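Local coordinates for protein shikimate 5-dehydrogenase (Mycobacterium fortuitum subsp. fortuitum DSM 46621, PDB 4XIJ) that probably catalyses the NADP-dependent interconversion of 3-dehydroshikimate and shikimate, the fourth step of chorismate biosynthesis, at residues A[14-19]-A[66-71]; A[26-31]-A[44-49]; A[37-42]-A[264-269]; A[129-134]-A[151-156]; A[158-163]-A[177-182]. One frame throughout, in Å; residues are numbered along the deposited sequence.

Contact 1: residues A[14-19]-A[66-71]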
# COMPACT_ATOMS: atom_id res chain seq x y z
N ARG A 14 -23.54 6.72 -7.55
CA ARG A 14 -22.76 7.18 -6.41
C ARG A 14 -21.50 7.90 -6.89
O ARG A 14 -21.13 7.80 -8.05
CB ARG A 14 -22.40 6.00 -5.52
CG ARG A 14 -23.60 5.23 -4.96
CD ARG A 14 -24.57 6.08 -4.12
NE ARG A 14 -23.97 6.66 -2.91
CZ ARG A 14 -23.81 6.01 -1.74
NH1 ARG A 14 -24.21 4.75 -1.61
NH2 ARG A 14 -23.27 6.63 -0.69
N LYS A 15 -20.88 8.65 -5.98
CA LYS A 15 -19.68 9.42 -6.28
C LYS A 15 -18.53 8.99 -5.40
O LYS A 15 -18.68 8.74 -4.18
CB LYS A 15 -19.93 10.91 -6.05
CG LYS A 15 -21.13 11.45 -6.90
CD LYS A 15 -21.18 12.96 -6.84
CE LYS A 15 -20.10 13.54 -7.77
NZ LYS A 15 -20.40 13.32 -9.25
N ALA A 16 -17.36 8.94 -6.03
CA ALA A 16 -16.11 8.67 -5.33
C ALA A 16 -15.00 9.56 -5.87
O ALA A 16 -15.16 10.20 -6.92
CB ALA A 16 -15.74 7.15 -5.43
N ALA A 17 -13.87 9.58 -5.19
CA ALA A 17 -12.74 10.38 -5.66
C ALA A 17 -11.47 9.93 -5.00
O ALA A 17 -11.49 9.25 -3.95
CB ALA A 17 -12.95 11.89 -5.36
N VAL A 18 -10.36 10.36 -5.59
CA VAL A 18 -9.06 10.33 -4.90
C VAL A 18 -8.64 11.73 -4.51
O VAL A 18 -8.77 12.67 -5.30
CB VAL A 18 -7.96 9.64 -5.75
CG1 VAL A 18 -7.69 10.34 -7.14
CG2 VAL A 18 -6.64 9.49 -4.93
N LEU A 19 -8.19 11.87 -3.27
CA LEU A 19 -7.71 13.14 -2.70
C LEU A 19 -6.21 13.10 -2.46
O LEU A 19 -5.71 12.12 -1.91
CB LEU A 19 -8.40 13.43 -1.37
CG LEU A 19 -9.92 13.36 -1.25
CD1 LEU A 19 -10.39 13.89 0.13
CD2 LEU A 19 -10.76 13.85 -2.39
N GLU A 66 -24.58 11.16 -1.40
CA GLU A 66 -24.24 10.44 -2.62
C GLU A 66 -22.78 9.98 -2.68
O GLU A 66 -22.45 9.07 -3.47
CB GLU A 66 -24.58 11.29 -3.86
CG GLU A 66 -23.68 12.47 -4.14
CD GLU A 66 -24.05 13.75 -3.39
OE1 GLU A 66 -24.78 13.69 -2.36
OE2 GLU A 66 -23.59 14.84 -3.86
N TRP A 67 -21.93 10.57 -1.84
CA TRP A 67 -20.51 10.20 -1.81
C TRP A 67 -20.37 8.92 -1.03
O TRP A 67 -20.67 8.89 0.19
CB TRP A 67 -19.67 11.34 -1.23
CG TRP A 67 -19.56 12.46 -2.23
CD1 TRP A 67 -20.46 13.50 -2.44
CD2 TRP A 67 -18.50 12.64 -3.17
NE1 TRP A 67 -20.00 14.30 -3.46
CE2 TRP A 67 -18.79 13.81 -3.91
CE3 TRP A 67 -17.31 11.94 -3.45
CZ2 TRP A 67 -17.94 14.29 -4.93
CZ3 TRP A 67 -16.47 12.42 -4.46
CH2 TRP A 67 -16.80 13.58 -5.19
N VAL A 68 -19.86 7.89 -1.70
CA VAL A 68 -19.81 6.56 -1.13
C VAL A 68 -18.43 6.22 -0.58
O VAL A 68 -18.31 5.41 0.33
CB VAL A 68 -20.21 5.49 -2.21
CG1 VAL A 68 -19.18 5.42 -3.36
CG2 VAL A 68 -20.46 4.12 -1.59
N GLY A 69 -17.37 6.78 -1.16
CA GLY A 69 -16.01 6.40 -0.75
C GLY A 69 -14.98 7.35 -1.32
O GLY A 69 -15.24 7.99 -2.34
N LEU A 70 -13.84 7.44 -0.64
CA LEU A 70 -12.69 8.19 -1.12
C LEU A 70 -11.43 7.39 -0.97
O LEU A 70 -11.22 6.73 0.06
CB LEU A 70 -12.54 9.50 -0.32
CG LEU A 70 -13.75 10.42 -0.29
CD1 LEU A 70 -13.59 11.43 0.85
CD2 LEU A 70 -13.87 11.09 -1.65
N SER A 71 -10.56 7.46 -1.97
CA SER A 71 -9.18 7.05 -1.83
C SER A 71 -8.37 8.27 -1.41
O SER A 71 -8.67 9.37 -1.85
CB SER A 71 -8.68 6.48 -3.15
OG SER A 71 -9.53 5.40 -3.59

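Contact 2: residues A[26-31]-A[44-49]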
# COMPACT_ATOMS: atom_id res chain seq x y z
N SER A 26 -1.88 9.09 -9.46
CA SER A 26 -2.70 8.04 -8.90
C SER A 26 -3.41 7.24 -9.97
O SER A 26 -3.97 7.82 -10.92
CB SER A 26 -3.73 8.63 -7.93
OG SER A 26 -4.58 7.60 -7.43
N ARG A 27 -3.41 5.93 -9.81
CA ARG A 27 -4.16 5.05 -10.71
C ARG A 27 -5.53 4.74 -10.15
O ARG A 27 -6.27 3.95 -10.75
CB ARG A 27 -3.41 3.73 -10.94
CG ARG A 27 -1.97 3.85 -11.45
CD ARG A 27 -1.77 4.80 -12.52
NE ARG A 27 -0.63 4.45 -13.37
CZ ARG A 27 0.50 5.12 -13.48
NH1 ARG A 27 0.73 6.23 -12.77
NH2 ARG A 27 1.40 4.70 -14.35
N SER A 28 -5.89 5.34 -9.03
CA SER A 28 -7.17 4.97 -8.42
C SER A 28 -8.38 5.22 -9.32
O SER A 28 -9.25 4.37 -9.38
CB SER A 28 -7.35 5.68 -7.08
OG SER A 28 -6.40 5.15 -6.20
N PRO A 29 -8.43 6.37 -10.03
CA PRO A 29 -9.62 6.57 -10.88
C PRO A 29 -9.77 5.49 -11.95
O PRO A 29 -10.87 4.96 -12.17
CB PRO A 29 -9.38 7.95 -11.52
CG PRO A 29 -8.54 8.65 -10.48
CD PRO A 29 -7.58 7.58 -10.01
N GLN A 30 -8.65 5.13 -12.58
CA GLN A 30 -8.65 4.11 -13.61
C GLN A 30 -9.10 2.77 -13.10
O GLN A 30 -9.91 2.09 -13.75
CB GLN A 30 -7.23 3.96 -14.22
CG GLN A 30 -6.74 5.12 -15.03
CD GLN A 30 -5.80 5.98 -14.19
OE1 GLN A 30 -6.19 6.51 -13.13
NE2 GLN A 30 -4.54 6.15 -14.66
N LEU A 31 -8.51 2.33 -11.99
CA LEU A 31 -8.84 1.00 -11.48
C LEU A 31 -10.28 0.94 -10.97
O LEU A 31 -10.97 -0.06 -11.20
CB LEU A 31 -7.87 0.60 -10.37
CG LEU A 31 -6.42 0.35 -10.86
CD1 LEU A 31 -5.46 0.34 -9.67
CD2 LEU A 31 -6.31 -0.93 -11.62
N TRP A 44 -21.62 5.43 -11.95
CA TRP A 44 -20.85 5.93 -10.81
C TRP A 44 -19.70 6.79 -11.33
O TRP A 44 -19.11 6.51 -12.40
CB TRP A 44 -20.29 4.78 -9.99
CG TRP A 44 -21.32 4.09 -9.10
CD1 TRP A 44 -22.67 3.92 -9.32
CD2 TRP A 44 -21.03 3.47 -7.87
NE1 TRP A 44 -23.24 3.25 -8.26
CE2 TRP A 44 -22.25 2.94 -7.36
CE3 TRP A 44 -19.85 3.30 -7.12
CZ2 TRP A 44 -22.32 2.26 -6.14
CZ3 TRP A 44 -19.94 2.60 -5.89
CH2 TRP A 44 -21.17 2.12 -5.41
N THR A 45 -19.35 7.82 -10.56
CA THR A 45 -18.25 8.67 -10.99
C THR A 45 -17.05 8.55 -10.03
O THR A 45 -17.22 8.21 -8.85
CB THR A 45 -18.68 10.14 -11.09
OG1 THR A 45 -19.19 10.58 -9.82
CG2 THR A 45 -19.74 10.30 -12.18
N TYR A 46 -15.87 8.82 -10.55
CA TYR A 46 -14.65 8.78 -9.75
C TYR A 46 -13.74 9.88 -10.22
O TYR A 46 -13.19 9.79 -11.32
CB TYR A 46 -13.96 7.41 -9.87
CG TYR A 46 -12.99 7.18 -8.75
CD1 TYR A 46 -11.83 7.92 -8.69
CD2 TYR A 46 -13.24 6.23 -7.76
CE1 TYR A 46 -10.95 7.76 -7.68
CE2 TYR A 46 -12.31 6.04 -6.68
CZ TYR A 46 -11.16 6.85 -6.68
OH TYR A 46 -10.19 6.75 -5.76
N GLU A 47 -13.58 10.93 -9.41
CA GLU A 47 -12.77 12.04 -9.85
C GLU A 47 -11.48 12.21 -9.07
O GLU A 47 -11.25 11.49 -8.11
CB GLU A 47 -13.58 13.32 -9.80
CG GLU A 47 -14.09 13.71 -8.48
CD GLU A 47 -15.24 14.73 -8.65
OE1 GLU A 47 -16.42 14.31 -8.68
OE2 GLU A 47 -14.96 15.93 -8.80
N ARG A 48 -10.63 13.11 -9.56
CA ARG A 48 -9.39 13.53 -8.88
C ARG A 48 -9.60 14.87 -8.25
O ARG A 48 -9.97 15.82 -8.97
CB ARG A 48 -8.24 13.70 -9.86
CG ARG A 48 -7.70 12.47 -10.42
CD ARG A 48 -6.52 12.78 -11.46
NE ARG A 48 -6.53 11.59 -12.30
CZ ARG A 48 -5.82 10.50 -12.05
NH1 ARG A 48 -4.98 10.46 -11.02
NH2 ARG A 48 -5.98 9.43 -12.81
N ILE A 49 -9.33 14.98 -6.96
CA ILE A 49 -9.42 16.26 -6.27
C ILE A 49 -8.10 16.60 -5.61
O ILE A 49 -7.64 15.91 -4.72
CB ILE A 49 -10.56 16.24 -5.23
CG1 ILE A 49 -11.89 15.87 -5.89
CG2 ILE A 49 -10.69 17.60 -4.61
CD1 ILE A 49 -13.07 15.59 -4.92

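Contact 3: residues A[37-42]-A[264-269]. With EDO (1,2-ethanediol), chain C.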
# COMPACT_ATOMS: atom_id res chain seq x y z
N ARG A 37 -17.45 -0.37 -14.13
CA ARG A 37 -18.03 -0.77 -15.41
C ARG A 37 -18.22 -2.31 -15.47
O ARG A 37 -19.28 -2.79 -15.87
CB ARG A 37 -17.11 -0.27 -16.54
CG ARG A 37 -17.20 1.22 -16.69
CD ARG A 37 -16.05 1.83 -17.52
NE ARG A 37 -16.15 3.28 -17.44
CZ ARG A 37 -15.23 4.15 -17.86
NH1 ARG A 37 -14.11 3.74 -18.46
NH2 ARG A 37 -15.44 5.46 -17.70
N ALA A 38 -17.23 -3.07 -14.99
CA ALA A 38 -17.34 -4.52 -14.95
C ALA A 38 -18.45 -5.01 -14.00
O ALA A 38 -19.08 -6.05 -14.25
CB ALA A 38 -15.99 -5.13 -14.55
N LEU A 39 -18.72 -4.23 -12.95
CA LEU A 39 -19.77 -4.54 -11.98
C LEU A 39 -21.15 -4.04 -12.39
O LEU A 39 -22.11 -4.25 -11.65
CB LEU A 39 -19.41 -3.92 -10.62
CG LEU A 39 -18.20 -4.56 -9.93
CD1 LEU A 39 -17.79 -3.72 -8.78
CD2 LEU A 39 -18.44 -6.00 -9.51
N GLY A 40 -21.27 -3.43 -13.56
CA GLY A 40 -22.58 -2.95 -13.99
C GLY A 40 -23.03 -1.67 -13.35
O GLY A 40 -24.25 -1.36 -13.30
N LEU A 41 -22.06 -0.87 -12.92
CA LEU A 41 -22.31 0.47 -12.35
C LEU A 41 -21.68 1.58 -13.20
O LEU A 41 -20.84 2.36 -12.70
CB LEU A 41 -21.74 0.55 -10.93
CG LEU A 41 -22.22 -0.56 -10.01
CD1 LEU A 41 -21.31 -0.64 -8.73
CD2 LEU A 41 -23.70 -0.32 -9.64
N PRO A 42 -22.09 1.67 -14.47
CA PRO A 42 -21.37 2.60 -15.38
C PRO A 42 -21.67 4.08 -15.12
O PRO A 42 -21.00 4.94 -15.70
CB PRO A 42 -21.86 2.17 -16.76
CG PRO A 42 -23.28 1.64 -16.45
CD PRO A 42 -23.11 0.87 -15.19
N PRO A 264 -17.88 -8.40 -4.76
CA PRO A 264 -16.53 -8.94 -4.95
C PRO A 264 -15.78 -8.21 -6.06
O PRO A 264 -16.38 -7.83 -7.07
CB PRO A 264 -16.78 -10.39 -5.32
CG PRO A 264 -18.13 -10.68 -4.68
CD PRO A 264 -18.91 -9.43 -4.89
N ALA A 265 -14.49 -7.93 -5.84
CA ALA A 265 -13.71 -7.21 -6.84
C ALA A 265 -13.70 -7.96 -8.17
O ALA A 265 -13.51 -9.15 -8.19
CB ALA A 265 -12.27 -6.94 -6.34
N PRO A 266 -13.90 -7.26 -9.29
CA PRO A 266 -13.85 -7.91 -10.61
C PRO A 266 -12.39 -7.97 -11.01
O PRO A 266 -11.85 -7.05 -11.63
CB PRO A 266 -14.68 -6.98 -11.50
CG PRO A 266 -14.43 -5.59 -10.88
CD PRO A 266 -14.29 -5.85 -9.38
N LYS A 267 -11.72 -9.04 -10.62
CA LYS A 267 -10.25 -8.98 -10.64
C LYS A 267 -9.66 -8.96 -12.04
O LYS A 267 -8.68 -8.25 -12.28
CB LYS A 267 -9.63 -10.14 -9.84
CG LYS A 267 -10.01 -10.11 -8.36
CD LYS A 267 -9.21 -11.07 -7.50
CE LYS A 267 -9.48 -10.79 -6.04
NZ LYS A 267 -8.67 -11.66 -5.11
N GLU A 268 -10.24 -9.72 -12.99
CA GLU A 268 -9.67 -9.72 -14.34
C GLU A 268 -9.86 -8.35 -14.97
O GLU A 268 -8.98 -7.86 -15.71
CB GLU A 268 -10.28 -10.83 -15.21
CG GLU A 268 -9.66 -12.22 -14.90
CD GLU A 268 -8.17 -12.36 -15.31
OE1 GLU A 268 -7.91 -12.61 -16.53
OE2 GLU A 268 -7.28 -12.25 -14.42
N ALA A 269 -11.01 -7.73 -14.74
CA ALA A 269 -11.27 -6.41 -15.33
C ALA A 269 -10.27 -5.40 -14.75
O ALA A 269 -9.74 -4.56 -15.48
CB ALA A 269 -12.70 -5.99 -15.05
C1 EDO C . -12.01 -12.13 -12.31
O1 EDO C . -12.69 -11.22 -13.11
C2 EDO C . -13.04 -12.51 -11.30
O2 EDO C . -12.76 -11.75 -10.12

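Contact 4: residues A[129-134]-A[151-156]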
# COMPACT_ATOMS: atom_id res chain seq x y z
N ALA A 129 11.48 -11.65 7.27
CA ALA A 129 11.27 -10.71 6.15
C ALA A 129 12.06 -9.45 6.35
O ALA A 129 12.24 -9.02 7.50
CB ALA A 129 9.76 -10.34 6.01
N LEU A 130 12.53 -8.86 5.26
CA LEU A 130 13.22 -7.57 5.28
C LEU A 130 12.30 -6.49 4.74
O LEU A 130 11.55 -6.72 3.78
CB LEU A 130 14.48 -7.59 4.37
CG LEU A 130 15.39 -8.82 4.55
CD1 LEU A 130 16.60 -8.70 3.61
CD2 LEU A 130 15.85 -8.99 6.03
N VAL A 131 12.40 -5.30 5.30
CA VAL A 131 11.86 -4.08 4.69
C VAL A 131 13.09 -3.28 4.29
O VAL A 131 13.98 -2.99 5.12
CB VAL A 131 10.97 -3.30 5.64
CG1 VAL A 131 10.54 -1.98 5.02
CG2 VAL A 131 9.77 -4.14 6.02
N ILE A 132 13.20 -2.97 3.00
CA ILE A 132 14.34 -2.15 2.54
C ILE A 132 13.87 -0.70 2.51
O ILE A 132 12.97 -0.36 1.74
CB ILE A 132 14.87 -2.56 1.13
CG1 ILE A 132 14.95 -4.08 0.90
CG2 ILE A 132 16.22 -1.87 0.86
CD1 ILE A 132 15.77 -4.81 1.91
N GLY A 133 14.51 0.17 3.30
CA GLY A 133 14.13 1.57 3.39
C GLY A 133 13.35 1.88 4.66
O GLY A 133 12.85 0.96 5.36
N SER A 134 13.24 3.17 4.96
CA SER A 134 12.60 3.64 6.19
C SER A 134 11.68 4.81 5.94
O SER A 134 11.34 5.53 6.88
CB SER A 134 13.64 4.04 7.25
OG SER A 134 14.49 5.07 6.76
N GLN A 151 7.74 -14.14 11.60
CA GLN A 151 8.25 -14.15 12.96
C GLN A 151 9.18 -12.95 13.22
O GLN A 151 9.14 -12.37 14.31
CB GLN A 151 8.96 -15.49 13.23
CG GLN A 151 9.47 -15.66 14.67
CD GLN A 151 10.86 -15.12 14.81
OE1 GLN A 151 11.59 -15.04 13.83
NE2 GLN A 151 11.24 -14.73 16.02
N ARG A 152 9.99 -12.55 12.23
CA ARG A 152 10.94 -11.46 12.42
C ARG A 152 10.89 -10.49 11.23
O ARG A 152 10.87 -10.93 10.07
CB ARG A 152 12.37 -12.01 12.55
CG ARG A 152 13.42 -10.90 12.72
CD ARG A 152 14.83 -11.39 13.09
NE ARG A 152 14.88 -11.86 14.48
CZ ARG A 152 15.04 -11.07 15.56
NH1 ARG A 152 15.15 -9.75 15.43
NH2 ARG A 152 15.06 -11.61 16.77
N ILE A 153 10.89 -9.20 11.52
CA ILE A 153 10.97 -8.15 10.53
C ILE A 153 12.25 -7.37 10.75
O ILE A 153 12.47 -6.84 11.85
CB ILE A 153 9.75 -7.22 10.64
CG1 ILE A 153 8.47 -8.02 10.38
CG2 ILE A 153 9.87 -6.09 9.66
CD1 ILE A 153 7.19 -7.27 10.71
N THR A 154 13.12 -7.37 9.76
CA THR A 154 14.37 -6.61 9.85
C THR A 154 14.28 -5.39 8.93
O THR A 154 14.00 -5.52 7.71
CB THR A 154 15.58 -7.49 9.44
OG1 THR A 154 15.62 -8.65 10.29
CG2 THR A 154 16.93 -6.75 9.52
N ILE A 155 14.55 -4.22 9.49
CA ILE A 155 14.51 -2.96 8.74
C ILE A 155 15.92 -2.73 8.21
O ILE A 155 16.87 -2.52 8.98
CB ILE A 155 14.08 -1.78 9.62
CG1 ILE A 155 12.78 -2.09 10.37
CG2 ILE A 155 13.92 -0.49 8.77
CD1 ILE A 155 11.51 -2.40 9.50
N VAL A 156 16.07 -2.80 6.90
CA VAL A 156 17.36 -2.61 6.23
C VAL A 156 17.37 -1.21 5.70
O VAL A 156 16.67 -0.89 4.74
CB VAL A 156 17.56 -3.67 5.11
CG1 VAL A 156 18.82 -3.42 4.33
CG2 VAL A 156 17.50 -5.10 5.69
O HOH W 1 14.06 -10.55 9.23

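Contact 5: residues A[158-163]-A[177-182]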
# COMPACT_ATOMS: atom_id res chain seq x y z
N ARG A 158 19.54 2.97 6.04
CA ARG A 158 20.71 3.74 6.41
C ARG A 158 20.56 4.50 7.71
O ARG A 158 21.53 4.66 8.47
CB ARG A 158 21.00 4.75 5.30
CG ARG A 158 22.22 5.61 5.56
CD ARG A 158 22.54 6.49 4.34
NE ARG A 158 22.88 5.66 3.18
CZ ARG A 158 22.09 5.48 2.12
NH1 ARG A 158 20.92 6.11 2.02
NH2 ARG A 158 22.49 4.64 1.17
N ASP A 159 19.36 5.01 7.98
CA ASP A 159 19.15 5.90 9.11
C ASP A 159 18.65 5.11 10.31
O ASP A 159 17.56 4.59 10.31
CB ASP A 159 18.16 7.02 8.75
CG ASP A 159 18.16 8.12 9.78
OD1 ASP A 159 19.00 9.05 9.64
OD2 ASP A 159 17.36 8.00 10.74
N GLU A 160 19.49 4.96 11.33
CA GLU A 160 19.13 4.16 12.48
C GLU A 160 17.94 4.74 13.26
O GLU A 160 17.13 4.00 13.80
CB GLU A 160 20.35 4.05 13.40
CG GLU A 160 20.12 3.17 14.66
CD GLU A 160 21.41 2.85 15.42
OE1 GLU A 160 22.50 3.42 15.09
OE2 GLU A 160 21.35 2.00 16.35
N GLY A 161 17.81 6.06 13.26
CA GLY A 161 16.70 6.71 13.96
C GLY A 161 15.36 6.39 13.33
O GLY A 161 14.41 5.96 14.02
N LYS A 162 15.27 6.53 12.01
CA LYS A 162 14.01 6.19 11.32
C LYS A 162 13.77 4.71 11.39
O LYS A 162 12.64 4.25 11.55
CB LYS A 162 14.03 6.68 9.86
CG LYS A 162 14.00 8.24 9.81
CD LYS A 162 13.73 8.73 8.40
CE LYS A 162 12.21 8.73 8.14
NZ LYS A 162 11.82 9.08 6.73
N ALA A 163 14.83 3.93 11.33
CA ALA A 163 14.63 2.50 11.43
C ALA A 163 14.09 2.08 12.80
O ALA A 163 13.28 1.16 12.90
CB ALA A 163 15.93 1.77 11.13
N GLY A 177 11.76 -7.71 15.91
CA GLY A 177 12.24 -6.70 14.99
C GLY A 177 13.64 -6.28 15.28
O GLY A 177 14.11 -6.38 16.44
N GLY A 178 14.31 -5.75 14.26
CA GLY A 178 15.63 -5.18 14.47
C GLY A 178 16.04 -4.43 13.22
O GLY A 178 15.37 -4.50 12.17
N TRP A 179 17.13 -3.71 13.36
CA TRP A 179 17.70 -2.85 12.31
C TRP A 179 18.98 -3.45 11.77
O TRP A 179 19.83 -3.96 12.54
CB TRP A 179 18.02 -1.43 12.86
CG TRP A 179 18.84 -0.56 11.93
CD1 TRP A 179 18.47 -0.15 10.69
CD2 TRP A 179 20.12 -0.00 12.17
NE1 TRP A 179 19.43 0.64 10.15
CE2 TRP A 179 20.48 0.74 11.02
CE3 TRP A 179 21.03 -0.07 13.23
CZ2 TRP A 179 21.68 1.43 10.90
CZ3 TRP A 179 22.25 0.62 13.12
CH2 TRP A 179 22.56 1.36 11.95
N CYS A 180 19.13 -3.37 10.45
CA CYS A 180 20.36 -3.75 9.76
C CYS A 180 20.79 -2.55 8.90
O CYS A 180 20.02 -2.09 8.05
CB CYS A 180 20.12 -5.00 8.91
SG CYS A 180 21.55 -5.50 8.01
N ASP A 181 21.99 -2.00 9.15
CA ASP A 181 22.51 -0.93 8.29
C ASP A 181 22.66 -1.46 6.87
O ASP A 181 23.42 -2.41 6.63
CB ASP A 181 23.87 -0.46 8.83
CG ASP A 181 24.37 0.81 8.18
OD1 ASP A 181 23.91 1.19 7.09
OD2 ASP A 181 25.27 1.43 8.77
N ILE A 182 21.99 -0.83 5.90
CA ILE A 182 22.06 -1.26 4.52
C ILE A 182 23.48 -1.21 3.99
O ILE A 182 23.84 -2.04 3.13
CB ILE A 182 21.09 -0.42 3.64
CG1 ILE A 182 20.82 -1.08 2.28
CG2 ILE A 182 21.55 1.07 3.49
CD1 ILE A 182 19.69 -0.36 1.51
O HOH W 2 24.18 4.14 8.61

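Contact 1: residues A[14-19]-A[66-71]
Glu66 O accepts two hydrogen bonds, from Arg14 NE at 2.9 Å and from Lys15 N. The two donors reach the oxygen from opposite faces of its carbonyl plane. They belong to the parallel pairing of strands 15-20 and 67-72, neighbours in the mixed sheet of the N-terminal substrate-binding domain. Further along, Val68 N donates to Lys15 O, Ser71 N to Ala17 O at 2.8 Å, and Leu19 N to Ser71 O.

The guanidinium of Arg14 lies flat over Val68, with Val68 CB 3.6 Å above its plane and over its centre. Bends at chi2 (-59°) and chi3 (-61°) fold the Arg14 chain back, which lets NE meet Glu66 O. Lys15 CB sits over the face of the Trp67 indole, 3.7 Å from the centroid of the six-membered ring, in a CH-pi contact. Farther out, Lys15 CE touches Trp67 CZ2, and Lys15 NZ is bonded to Thr45 on the next strand. Ala17 CB meets the edge of the same indole at CZ3, 3.7 Å away. Ala17 CB also packs on Leu70 CD2. Helix 56-61 packs on both Leu19 and Leu70. Beyond Ala17, Leu19 CD1 lies 4.1 Å from Leu70 CD1.

Contact 2: residues A[26-31]-A[44-49]
The Arg48 guanidinium carries Pro29 on one face, with Pro29 CG 3.5 Å above the plane and over its centre. Ser26 O and Gln30 OE1 lie near its edge. The second flat group, the Tyr46 ring, has Ser28 O over one face, offset toward the rim. Both groups join the start of helix 28-38 to strand 45-50 within a beta-alpha-beta unit of the substrate-binding domain.

Arg48 grips Ser26 O end-on with two nitrogens, NH1 at 2.8 Å and NH2 at 3.2 Å. The oxygen lies in the guanidinium plane for both bonds. Arg48 NH2 also makes a weak bond to Gln30 OE1, and NH1 has a second partner in Ile23 O. The Arg48 chain is extended from CG to NE (CD anti, chi2 178°), which carries the guanidinium out to Ser26.

Ser26 OG also accepts from Ser28 N at 3.1 Å, a bond that caps the start of the helix. Pro29 CA and CB pack against Tyr46 CD1, the CB at 3.7 Å. The hydroxyl of Tyr46 is hydrogen-bonded to Ser71 on strand 67-72, and Ser28 CB lies 3.3 Å from Tyr46 OH.

Contact 3: residues A[37-42]-A[264-269]
Ala38 CB touches two residues across the contact. It lies 3.4 Å from Ala269 CB, tighter than usual for two carbons, and 3.8 Å from Pro266 CB. Beside it, Leu39 crosses the Pro266 ring at about a right angle, and Leu39 CG is 4.0 Å from Pro266 CG. The Leu39 branch CD2 reaches Pro264 O at 3.7 Å. The contact is apolar and lies at the surface.

Outside this first shell, Leu39 also packs on Val257 and Thr261 of helix 246-261, and Pro266 touches Ala35 one turn back in helix 28-38. Two backbone features lie behind these contacts. Gly40, with phi 78°, forms a Schellman motif after helix 28-38, and its N bonds to Arg37 O. Pro266 is the centre of an inverse gamma turn and the N-cap residue of helix 267-272.

A 1,2-ethanediol, probably from the crystallisation liquor, sits at that helix start. Lys267 N donates to O2 of the diol at 2.9 Å. Glu268 N donates to O1 of the diol, also at 2.9 Å. The diol thus takes up the N-H groups of Lys267 and Glu268. Here the substrate-binding domain joins the C-terminal region: the Schellman motif after helix 28-38 meets the proline N-cap of helix 267-272.

Contact 4: residues A[129-134]-A[151-156]
Val131 O accepts from Val156 N at 2.8 Å, and Val156 O accepts from Gly133 N at 2.8 Å. Three more backbone bonds complete the ladder: Ala129 N to Arg152 O, Thr154 N to Ala129 O, and Val131 N to Thr154 O. They make strands 128-132 and 152-157 parallel neighbours in a Rossmann-type sheet, joined through helix 138-147 as a beta-alpha-beta unit. A water donates to Ala129 O at 2.9 Å and is also bonded to Thr154 OG1 at 2.7 Å.

On the face with Leu130 and Ile132, side chains lie alongside their partners. Leu130 CD2 meets Thr154 CB at 3.7 Å, and Ile132 CD1 meets Val156 CB at 3.8 Å. Ile182 packs against Ile132 and Val156 here.

On the other face, Val131 CG2 touches Ile153 CG2 at 4.1 Å, and Val131 CB touches Ile155 CD1. Helix 138-147 covers this side through Val142 and Leu145. Gly133 begins a GxGxxA pattern consistent with dinucleotide binding. Its phi of 103° suits glycine. The buried Gly133 O has no polar partner in the model and lies 3.9 Å from Ile155 CG2.

Contact 5: residues A[158-163]-A[177-182]
Residues 158-163 turn from a loop into helix 160-172, and residues 177-182 run along strand 176-181 into the next loop. They pack the helix of a beta-alpha-beta unit against the edge strand of the Rossmann-type sheet. The backbones come nearest at Arg158 and Asp181, whose CA atoms are 5.3 Å apart, while Ala163 and Trp179 face each other at the helix. Asp159 is the N-cap residue: its OD2 accepts from Lys162 N at 2.9 Å through the anti lone pair.

Trp179 carries the side-chain contact. Its CG, anti to the backbone N (chi1 169°), sets the indole between Glu160 on one face and Asp181 N above the opposite face. Glu160 CB lies 3.8 Å from the centroid of the six-membered ring in a CH-pi contact. The Glu160 carboxylate plane is only 20° from the ring plane, and Glu160 CD is 3.3 Å from Trp179 CZ3. Ala163 CB presses on Trp179 CD1 at 3.2 Å. Trp179 NE1 donates to Ala157 O, which helps fix the ring.

At the other end, Ile182 CG2 packs against Arg158 CB at 4.1 Å. A water donates to both Arg158 O, at 2.7 Å, and Asp181 OD2, while Asp181 OD1 accepts from Gly183 N. The segments thus meet mainly by carbon packing over the indole, with Ile182 on Arg158 and one bridging water besides.

Overall arrangement
The contacts fall into two groups on opposite sides of the chain's centre. Contacts 1 and 2 have centres about 9 Å apart and share a sheet; Ser71 OG and Tyr46 OH, 2.6 Å apart, link them. Contact 3 uses the far end of helix 28-38, which begins in contact 2, and ties the C-terminal region to the substrate-binding domain. Contacts 4 and 5 lie in the Rossmann-type domain, also about 9 Å apart, joined by strand pairing such as Cys180 N to Ile155 O at 2.8 Å. Centres of contacts 1 and 4 are about 34 Å apart. Bound sulfate, probably from the crystallisation liquor, lies about 4 Å from the Ser26 side chain and about 5 Å from that of Ser71; it may mark a pocket.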